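Local coordinates for protein PA1221 (Pseudomonas aeruginosa, PDB 4DG8) that belongs to the ANL superfamily of AMP-binding enzymes, also has a phosphopantetheine attachment domain in its sequence, and holds adenosine monophosphate in a pocket, at residues E44-R49 against C232-L237; Q204-V209 against G253-W258; G243-L248 against D273-L278. All coordinates share one frame; numbering follows the deposited sequence.

Contact 1: residues E44-R49 against C232-L237; sequences EAIRDR and CVLNDL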
loop_
_atom_site.group_PDB
_atom_site.type_symbol
_atom_site.label_atom_id
_atom_site.label_comp_id
_atom_site.label_asym_id
_atom_site.label_seq_id
_atom_site.Cartn_x
_atom_site.Cartn_y
_atom_site.Cartn_z
ATOM N N GLU A 44 22.308 12.400 -0.744
ATOM C CA GLU A 44 21.080 12.869 -0.108
ATOM C C GLU A 44 20.039 11.736 0.071
ATOM O O GLU A 44 19.569 11.131 -0.895
ATOM C CB GLU A 44 20.515 13.989 -0.979
ATOM C CG GLU A 44 19.388 14.755 -0.388
ATOM C CD GLU A 44 18.962 15.882 -1.298
ATOM O OE1 GLU A 44 19.040 15.700 -2.526
ATOM O OE2 GLU A 44 18.564 16.949 -0.788
ATOM N N ALA A 45 19.739 11.412 1.322
ATOM C CA ALA A 45 18.778 10.359 1.660
ATOM C C ALA A 45 17.330 10.845 1.745
ATOM O O ALA A 45 16.395 10.103 1.464
ATOM C CB ALA A 45 19.189 9.674 2.951
ATOM N N ILE A 46 17.162 12.077 2.213
ATOM C CA ILE A 46 15.844 12.664 2.425
ATOM C C ILE A 46 15.885 14.125 2.003
ATOM O O ILE A 46 16.759 14.865 2.432
ATOM C CB ILE A 46 15.452 12.650 3.923
ATOM C CG1 ILE A 46 15.413 11.234 4.504
ATOM C CG2 ILE A 46 14.114 13.323 4.134
ATOM C CD1 ILE A 46 15.141 11.233 6.017
ATOM N N ARG A 47 14.917 14.549 1.203
ATOM C CA ARG A 47 14.767 15.961 0.899
ATOM C C ARG A 47 13.404 16.444 1.361
ATOM O O ARG A 47 12.370 15.928 0.923
ATOM C CB ARG A 47 14.917 16.227 -0.606
ATOM C CG ARG A 47 14.466 17.648 -1.019
ATOM C CD ARG A 47 15.507 18.695 -0.678
ATOM N NE ARG A 47 16.647 18.545 -1.568
ATOM C CZ ARG A 47 16.862 19.286 -2.648
ATOM N NH1 ARG A 47 16.038 20.284 -2.957
ATOM N NH2 ARG A 47 17.922 19.039 -3.407
ATOM N N ASP A 48 13.394 17.441 2.236
ATOM C CA ASP A 48 12.132 17.969 2.749
ATOM C C ASP A 48 12.123 19.501 2.730
ATOM O O ASP A 48 13.066 20.111 2.218
ATOM C CB ASP A 48 11.833 17.380 4.141
ATOM C CG ASP A 48 12.866 17.762 5.206
ATOM O OD1 ASP A 48 13.618 18.754 5.026
ATOM O OD2 ASP A 48 12.889 17.075 6.260
ATOM N N ARG A 49 11.072 20.137 3.254
ATOM C CA ARG A 49 11.011 21.607 3.202
ATOM C C ARG A 49 12.151 22.309 3.968
ATOM O O ARG A 49 12.447 23.488 3.714
ATOM C CB ARG A 49 9.648 22.138 3.658
ATOM C CG ARG A 49 9.322 21.892 5.130
ATOM C CD ARG A 49 7.845 22.099 5.386
ATOM N NE ARG A 49 7.563 22.456 6.772
ATOM C CZ ARG A 49 7.718 23.683 7.271
ATOM N NH1 ARG A 49 8.170 24.671 6.502
ATOM N NH2 ARG A 49 7.434 23.923 8.545
ATOM N N CYS A 232 14.593 10.121 -0.674
ATOM C CA CYS A 232 13.181 10.225 -0.404
ATOM C C CYS A 232 12.842 11.702 -0.486
ATOM O O CYS A 232 13.244 12.493 0.371
ATOM C CB CYS A 232 12.890 9.718 1.015
ATOM S SG CYS A 232 13.054 7.945 1.157
ATOM N N VAL A 233 12.053 12.059 -1.491
ATOM C CA VAL A 233 11.619 13.432 -1.654
ATOM C C VAL A 233 10.217 13.489 -1.076
ATOM O O VAL A 233 9.243 13.100 -1.730
ATOM C CB VAL A 233 11.545 13.785 -3.150
ATOM C CG1 VAL A 233 11.179 15.242 -3.335
ATOM C CG2 VAL A 233 12.893 13.484 -3.826
ATOM N N LEU A 234 10.111 14.052 0.123
ATOM C CA LEU A 234 8.891 13.921 0.908
ATOM C C LEU A 234 7.912 14.961 0.443
ATOM O O LEU A 234 8.285 16.125 0.279
ATOM C CB LEU A 234 9.175 14.155 2.395
ATOM C CG LEU A 234 10.278 13.347 3.080
ATOM C CD1 LEU A 234 10.314 13.692 4.583
ATOM C CD2 LEU A 234 10.082 11.855 2.869
ATOM N N ASN A 235 6.647 14.590 0.288
ATOM C CA ASN A 235 5.685 15.623 0.015
ATOM C C ASN A 235 5.184 16.129 1.352
ATOM O O ASN A 235 4.258 15.568 1.945
ATOM C CB ASN A 235 4.488 15.067 -0.772
ATOM C CG ASN A 235 3.333 16.078 -0.862
ATOM O OD1 ASN A 235 3.543 17.277 -0.711
ATOM N ND2 ASN A 235 2.117 15.590 -1.096
ATOM N N ASP A 236 5.793 17.230 1.782
ATOM C CA ASP A 236 5.345 18.051 2.909
ATOM C C ASP A 236 4.676 19.341 2.436
ATOM O O ASP A 236 4.569 20.304 3.195
ATOM C CB ASP A 236 6.473 18.318 3.915
ATOM C CG ASP A 236 7.750 18.773 3.246
ATOM O OD1 ASP A 236 7.685 19.165 2.051
ATOM O OD2 ASP A 236 8.800 18.748 3.921
ATOM N N LEU A 237 4.387 19.418 1.142
ATOM C CA LEU A 237 3.781 20.619 0.565
ATOM C C LEU A 237 2.257 20.710 0.714
ATOM O O LEU A 237 1.716 21.766 1.022
ATOM C CB LEU A 237 4.186 20.762 -0.902
ATOM C CG LEU A 237 5.676 21.040 -1.080
ATOM C CD1 LEU A 237 6.017 21.239 -2.544
ATOM C CD2 LEU A 237 6.067 22.274 -0.279
#
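I46 and R47 pair in parallel with C232 and V233, and backbone bonds hold the strands together. The N of C232 donates to the O of A45 at 2.8 Å. The N of R47 then bonds to the O of C232, and the N of L234 to the O of R47. The CA of I46 adds a CH...O contact to the O of C232.

I46 and C232 lie on one face of the sheet, and R47 and V233 on the other. L234, further along, packs beside I46. The CG2 of I46 is anti to the backbone N (CG1 has chi1 -60°), and it meets the CD1 of L234 at 3.8 Å. The CB of D48 lies 4.0 Å from that same CD1 of L234. Helix 55-72 covers A45 and I46.

These are the two middle strands of a four-stranded mixed sheet, in the order 51-54, 44-48, 231-234, 206-209. A45 and I46 both face V53 on strand 51-54, which makes a classic beta bulge.

Past the strand ends the contact opens to R49, which is exposed. Here one carboxylate does the bonding. The N of R49 reaches the OD2 of D236 at 2.7 Å, on its syn lone pair. The aliphatic chain of R49 crosses this carboxylate, with its CG 3.4 Å from the OD2 of D236. The guanidinium is not paired with it, as the NE of R49 stays 4.8 Å from the OD2 of D236. The other oxygen of D236 forms a salt bridge with R252, and D48 forms one with R88.

Contact 2: residues Q204-V209 against G253-W258; sequences QMRFLV and GADSAW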
loop_
_atom_site.group_PDB
_atom_site.type_symbol
_atom_site.label_atom_id
_atom_site.label_comp_id
_atom_site.label_asym_id
_atom_site.label_seq_id
_atom_site.Cartn_x
_atom_site.Cartn_y
_atom_site.Cartn_z
ATOM N N GLN A 204 19.474 8.309 -10.182
ATOM C CA GLN A 204 19.468 8.996 -8.882
ATOM C C GLN A 204 18.364 8.524 -7.948
ATOM O O GLN A 204 18.357 8.880 -6.758
ATOM C CB GLN A 204 19.370 10.523 -9.038
ATOM C CG GLN A 204 20.596 11.190 -9.639
ATOM C CD GLN A 204 20.737 12.627 -9.170
ATOM O OE1 GLN A 204 20.085 13.538 -9.696
ATOM N NE2 GLN A 204 21.579 12.834 -8.154
ATOM N N MET A 205 17.421 7.758 -8.488
ATOM C CA MET A 205 16.381 7.138 -7.675
ATOM C C MET A 205 15.761 8.141 -6.708
ATOM O O MET A 205 15.709 7.887 -5.498
ATOM C CB MET A 205 16.925 5.917 -6.923
ATOM C CG MET A 205 17.357 4.775 -7.858
ATOM S SD MET A 205 15.938 4.180 -8.781
ATOM C CE MET A 205 15.319 2.901 -7.676
ATOM N N ARG A 206 15.278 9.278 -7.219
ATOM C CA ARG A 206 14.702 10.244 -6.300
ATOM C C ARG A 206 13.191 10.075 -6.307
ATOM O O ARG A 206 12.474 10.622 -7.152
ATOM C CB ARG A 206 15.111 11.662 -6.701
ATOM C CG ARG A 206 16.632 11.898 -6.638
ATOM C CD ARG A 206 17.022 13.295 -7.102
ATOM N NE ARG A 206 16.520 14.335 -6.204
ATOM C CZ ARG A 206 17.153 14.779 -5.120
ATOM N NH1 ARG A 206 18.318 14.261 -4.752
ATOM N NH2 ARG A 206 16.608 15.732 -4.383
ATOM N N PHE A 207 12.711 9.385 -5.276
ATOM C CA PHE A 207 11.325 8.950 -5.223
ATOM C C PHE A 207 10.462 9.964 -4.522
ATOM O O PHE A 207 10.803 10.433 -3.442
ATOM C CB PHE A 207 11.190 7.603 -4.504
ATOM C CG PHE A 207 11.182 6.445 -5.423
ATOM C CD1 PHE A 207 12.373 5.835 -5.799
ATOM C CD2 PHE A 207 9.993 5.981 -5.955
ATOM C CE1 PHE A 207 12.367 4.773 -6.674
ATOM C CE2 PHE A 207 9.984 4.907 -6.831
ATOM C CZ PHE A 207 11.160 4.305 -7.185
ATOM N N LEU A 208 9.350 10.309 -5.159
ATOM C CA LEU A 208 8.305 11.042 -4.501
ATOM C C LEU A 208 7.780 10.158 -3.372
ATOM O O LEU A 208 7.401 9.012 -3.601
ATOM C CB LEU A 208 7.184 11.332 -5.494
ATOM C CG LEU A 208 5.927 11.925 -4.860
ATOM C CD1 LEU A 208 6.252 13.279 -4.275
ATOM C CD2 LEU A 208 4.807 12.043 -5.880
ATOM N N VAL A 209 7.797 10.681 -2.156
ATOM C CA VAL A 209 7.178 10.005 -1.030
ATOM C C VAL A 209 5.890 10.732 -0.693
ATOM O O VAL A 209 5.900 11.855 -0.188
ATOM C CB VAL A 209 8.099 9.965 0.199
ATOM C CG1 VAL A 209 7.332 9.426 1.446
ATOM C CG2 VAL A 209 9.334 9.145 -0.099
ATOM N N GLY A 253 13.669 18.001 -7.307
ATOM C CA GLY A 253 14.291 16.983 -8.131
ATOM C C GLY A 253 13.754 15.552 -8.071
ATOM O O GLY A 253 14.472 14.614 -8.427
ATOM N N ALA A 254 12.504 15.359 -7.667
ATOM C CA ALA A 254 11.929 14.020 -7.781
ATOM C C ALA A 254 11.920 13.592 -9.249
ATOM O O ALA A 254 11.487 14.354 -10.118
ATOM C CB ALA A 254 10.524 13.973 -7.202
ATOM N N ASP A 255 12.527 12.442 -9.523
ATOM C CA ASP A 255 12.488 11.788 -10.839
ATOM C C ASP A 255 11.697 10.464 -10.949
ATOM O O ASP A 255 11.604 9.900 -12.022
ATOM C CB ASP A 255 13.911 11.619 -11.389
ATOM C CG ASP A 255 14.799 10.771 -10.476
ATOM O OD1 ASP A 255 14.264 9.893 -9.756
ATOM O OD2 ASP A 255 16.036 10.978 -10.491
ATOM N N SER A 256 11.177 9.951 -9.835
ATOM C CA SER A 256 10.522 8.649 -9.816
ATOM C C SER A 256 9.269 8.773 -8.967
ATOM O O SER A 256 9.292 9.410 -7.914
ATOM C CB SER A 256 11.432 7.571 -9.183
ATOM O OG SER A 256 12.689 7.470 -9.845
ATOM N N ALA A 257 8.168 8.186 -9.412
ATOM C CA ALA A 257 6.962 8.310 -8.607
ATOM C C ALA A 257 5.992 7.164 -8.781
ATOM O O ALA A 257 5.906 6.559 -9.843
ATOM C CB ALA A 257 6.263 9.660 -8.867
ATOM N N TRP A 258 5.274 6.877 -7.707
ATOM C CA TRP A 258 4.085 6.050 -7.760
ATOM C C TRP A 258 2.872 6.978 -7.697
ATOM O O TRP A 258 2.827 7.907 -6.889
ATOM C CB TRP A 258 4.045 5.079 -6.574
ATOM C CG TRP A 258 2.651 4.522 -6.328
ATOM C CD1 TRP A 258 1.713 5.009 -5.457
ATOM C CD2 TRP A 258 2.034 3.413 -7.006
ATOM N NE1 TRP A 258 0.569 4.258 -5.539
ATOM C CE2 TRP A 258 0.733 3.277 -6.483
ATOM C CE3 TRP A 258 2.454 2.528 -8.013
ATOM C CZ2 TRP A 258 -0.152 2.266 -6.908
ATOM C CZ3 TRP A 258 1.565 1.530 -8.448
ATOM C CH2 TRP A 258 0.287 1.407 -7.887
HETATM O O HOH W 1 17.853 9.947 -11.957
HETATM O O HOH W 2 5.479 8.490 -5.396
#
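R206 and D255 are joined by two hydrogen bonds, one each way. The N of R206 reaches the OD1 of D255 at 2.8 Å, on the syn side and 29° out of the carboxylate plane. The OG of S256 donates to the same OD1 of D255 from the opposite face, on the anti side. Two donors thus grip OD1 of D255. In return the O of R206 accepts from two amides. The N of D255 is 3.0 Å from the O of R206, on a lone pair in the carbonyl plane. The N of S256 meets that O from above the plane. Further on, the N of L208 makes a straight bond to the O of S256, 2.9 Å long.

The R206 side chain bends at chi3 (66°). Its NE makes a weak bond to the O of G253, near the guanidinium plane. The stronger partners of the guanidinium are E44, in a salt bridge, and the O of R252.

Two waters add bridges. One links the N of Q204 to the OD2 of D255, at 2.6 Å from this oxygen. The other links the O of L208 to the N of W258.

The main apolar contact is a CH-pi interaction. The CB of S256 sits over the centre of the F207 ring, 3.6 Å from the centroid and 2° off the normal. The CE of M205 lies at the edge of this ring. The CB of L208 meets the CB of A257 at 3.9 Å.

The single bridge of F207 and S256 joins the edges of two sheets, with the two strands running roughly the same way. Strand 206-209 is an edge strand of its sheet, next to strand 231-234. Strand 256-260 is an edge strand of another, beside strand 280-284. Helix 217-226 packs on V209 and W258.

Contact 3: residues G243-L248 against D273-L278; sequences GVLRQL and DCLGGL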
loop_
_atom_site.group_PDB
_atom_site.type_symbol
_atom_site.label_atom_id
_atom_site.label_comp_id
_atom_site.label_asym_id
_atom_site.label_seq_id
_atom_site.Cartn_x
_atom_site.Cartn_y
_atom_site.Cartn_z
ATOM N N GLY A 243 0.034 21.273 -9.251
ATOM C CA GLY A 243 0.940 22.294 -8.764
ATOM C C GLY A 243 1.958 21.722 -7.795
ATOM O O GLY A 243 3.166 21.930 -7.954
ATOM N N VAL A 244 1.474 20.991 -6.795
ATOM C CA VAL A 244 2.358 20.372 -5.802
ATOM C C VAL A 244 3.340 19.385 -6.458
ATOM O O VAL A 244 4.520 19.370 -6.124
ATOM C CB VAL A 244 1.566 19.683 -4.651
ATOM C CG1 VAL A 244 2.491 18.878 -3.753
ATOM C CG2 VAL A 244 0.778 20.718 -3.826
ATOM N N LEU A 245 2.859 18.574 -7.397
ATOM C CA LEU A 245 3.752 17.654 -8.112
ATOM C C LEU A 245 4.820 18.426 -8.888
ATOM O O LEU A 245 6.017 18.095 -8.831
ATOM C CB LEU A 245 2.973 16.740 -9.074
ATOM C CG LEU A 245 3.859 15.724 -9.806
ATOM C CD1 LEU A 245 4.713 14.927 -8.805
ATOM C CD2 LEU A 245 3.040 14.775 -10.739
ATOM N N ARG A 246 4.373 19.445 -9.620
ATOM C CA ARG A 246 5.278 20.309 -10.373
ATOM C C ARG A 246 6.365 20.900 -9.472
ATOM O O ARG A 246 7.524 21.006 -9.872
ATOM C CB ARG A 246 4.508 21.440 -11.056
ATOM C CG ARG A 246 3.937 21.103 -12.433
ATOM C CD ARG A 246 3.196 22.336 -12.988
ATOM N NE ARG A 246 2.478 22.063 -14.231
ATOM C CZ ARG A 246 2.990 22.217 -15.449
ATOM N NH1 ARG A 246 4.236 22.637 -15.598
ATOM N NH2 ARG A 246 2.260 21.942 -16.524
ATOM N N GLN A 247 5.992 21.277 -8.251
ATOM C CA GLN A 247 6.952 21.847 -7.305
ATOM C C GLN A 247 7.938 20.797 -6.841
ATOM O O GLN A 247 9.143 21.040 -6.752
ATOM C CB GLN A 247 6.238 22.359 -6.070
ATOM C CG GLN A 247 6.218 23.854 -5.953
ATOM C CD GLN A 247 5.594 24.292 -4.649
ATOM O OE1 GLN A 247 4.419 24.018 -4.392
ATOM N NE2 GLN A 247 6.386 24.934 -3.798
ATOM N N LEU A 248 7.403 19.629 -6.526
ATOM C CA LEU A 248 8.214 18.547 -5.992
ATOM C C LEU A 248 9.239 18.056 -7.018
ATOM O O LEU A 248 10.353 17.693 -6.655
ATOM C CB LEU A 248 7.323 17.409 -5.486
ATOM C CG LEU A 248 6.551 17.761 -4.202
ATOM C CD1 LEU A 248 5.465 16.739 -3.857
ATOM C CD2 LEU A 248 7.530 17.982 -3.040
ATOM N N ASP A 273 1.021 17.956 -18.489
ATOM C CA ASP A 273 2.403 18.410 -18.392
ATOM C C ASP A 273 2.955 18.373 -16.965
ATOM O O ASP A 273 4.163 18.540 -16.787
ATOM C CB ASP A 273 2.603 19.818 -18.984
ATOM C CG ASP A 273 2.596 19.831 -20.512
ATOM O OD1 ASP A 273 2.647 18.746 -21.137
ATOM O OD2 ASP A 273 2.561 20.939 -21.089
ATOM N N CYS A 274 2.118 18.153 -15.942
ATOM C CA CYS A 274 2.672 18.131 -14.578
ATOM C C CYS A 274 3.600 16.930 -14.335
ATOM O O CYS A 274 4.338 16.878 -13.351
ATOM C CB CYS A 274 1.589 18.212 -13.501
ATOM S SG CYS A 274 0.675 16.698 -13.194
ATOM N N LEU A 275 3.564 15.968 -15.239
ATOM C CA LEU A 275 4.426 14.800 -15.108
ATOM C C LEU A 275 5.842 15.084 -15.620
ATOM O O LEU A 275 6.769 14.317 -15.330
ATOM C CB LEU A 275 3.835 13.614 -15.859
ATOM C CG LEU A 275 2.396 13.275 -15.453
ATOM C CD1 LEU A 275 1.867 12.147 -16.332
ATOM C CD2 LEU A 275 2.287 12.956 -13.943
ATOM N N GLY A 276 6.000 16.181 -16.370
ATOM C CA GLY A 276 7.277 16.497 -16.995
ATOM C C GLY A 276 8.429 16.461 -16.002
ATOM O O GLY A 276 8.336 17.029 -14.912
ATOM N N GLY A 277 9.522 15.792 -16.364
ATOM C CA GLY A 277 10.645 15.671 -15.446
ATOM C C GLY A 277 10.689 14.343 -14.688
ATOM O O GLY A 277 11.722 13.999 -14.104
ATOM N N LEU A 278 9.586 13.592 -14.687
ATOM C CA LEU A 278 9.614 12.209 -14.176
ATOM C C LEU A 278 10.332 11.277 -15.148
ATOM O O LEU A 278 10.075 11.302 -16.355
ATOM C CB LEU A 278 8.202 11.677 -13.901
ATOM C CG LEU A 278 7.461 12.296 -12.715
ATOM C CD1 LEU A 278 6.069 11.650 -12.566
ATOM C CD2 LEU A 278 8.277 12.144 -11.435
HETATM O O HOH W 3 2.573 23.537 -18.887
#
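Side-chain packing without any direct hydrogen bond joins L245 and R246 of helix 242-250 to D273, C274 and L275. The second segment lies in the connection between helix 261-270 and strand 280-284. It starts in a 3-10 turn.

L245 makes the buried half. Its CG is anti to the backbone N (chi1 -178°). This torsion sets the CG of L245, which is 3.8 Å from the O of C274. The CD2 of L245 lies 3.9 Å from the SG of C274 and 3.8 Å from the CD2 of L275. The two leucines cross at a slant. The same CD2 of L245 also touches the O of C274 at 3.6 Å. L267 of helix 261-270 packs on both L245 and C274, and L208 of strand 206-209 also touches L245.

R246 makes the outer half and is exposed. Its chain is extended from CG to NE and passes C274, with the CG of R246 3.9 Å from the CB of C274. One face of the guanidinium lies against the D273 backbone. The O of D273 is 3.8 Å above that plane, offset toward the rim. The NH2 of R246 comes within 3.3 Å of the CB of D273. The charges do not meet directly. A water accepts a hydrogen bond from the NH2 of R246 and gives a weak one to the OD2 of D273. R246 forms its salt bridge with D271, and D273 forms one with R299.

Beyond this point the chain makes a type II beta turn from L275 to L278. Strand 280-284 follows, parallel to strand 256-260. Helix 261-270 joins the two strands, as in a beta-alpha-beta unit, and helix 242-250 packs against the end of this crossover.

Overall arrangement
All three contacts are mostly buried, but contact 3 lies farther from the chain centre and has one exposed arginine side. Contacts 1 and 2 share a sheet, since strands 231-234 and 206-209 are neighbours in it. V209 of contact 2 packs on C232 and L234 of contact 1. Contact 1 is mainly parallel backbone pairing inside that sheet. Contact 2 joins two sheets by one bridge and adds a CH-pi contact and waters. Both also use an aspartate to hold a backbone N. Contact 3 has no direct hydrogen bond across it. Helix 242-250 ties it to the others: L248 packs on L208 of contact 2 and on N235 and L237 of contact 1.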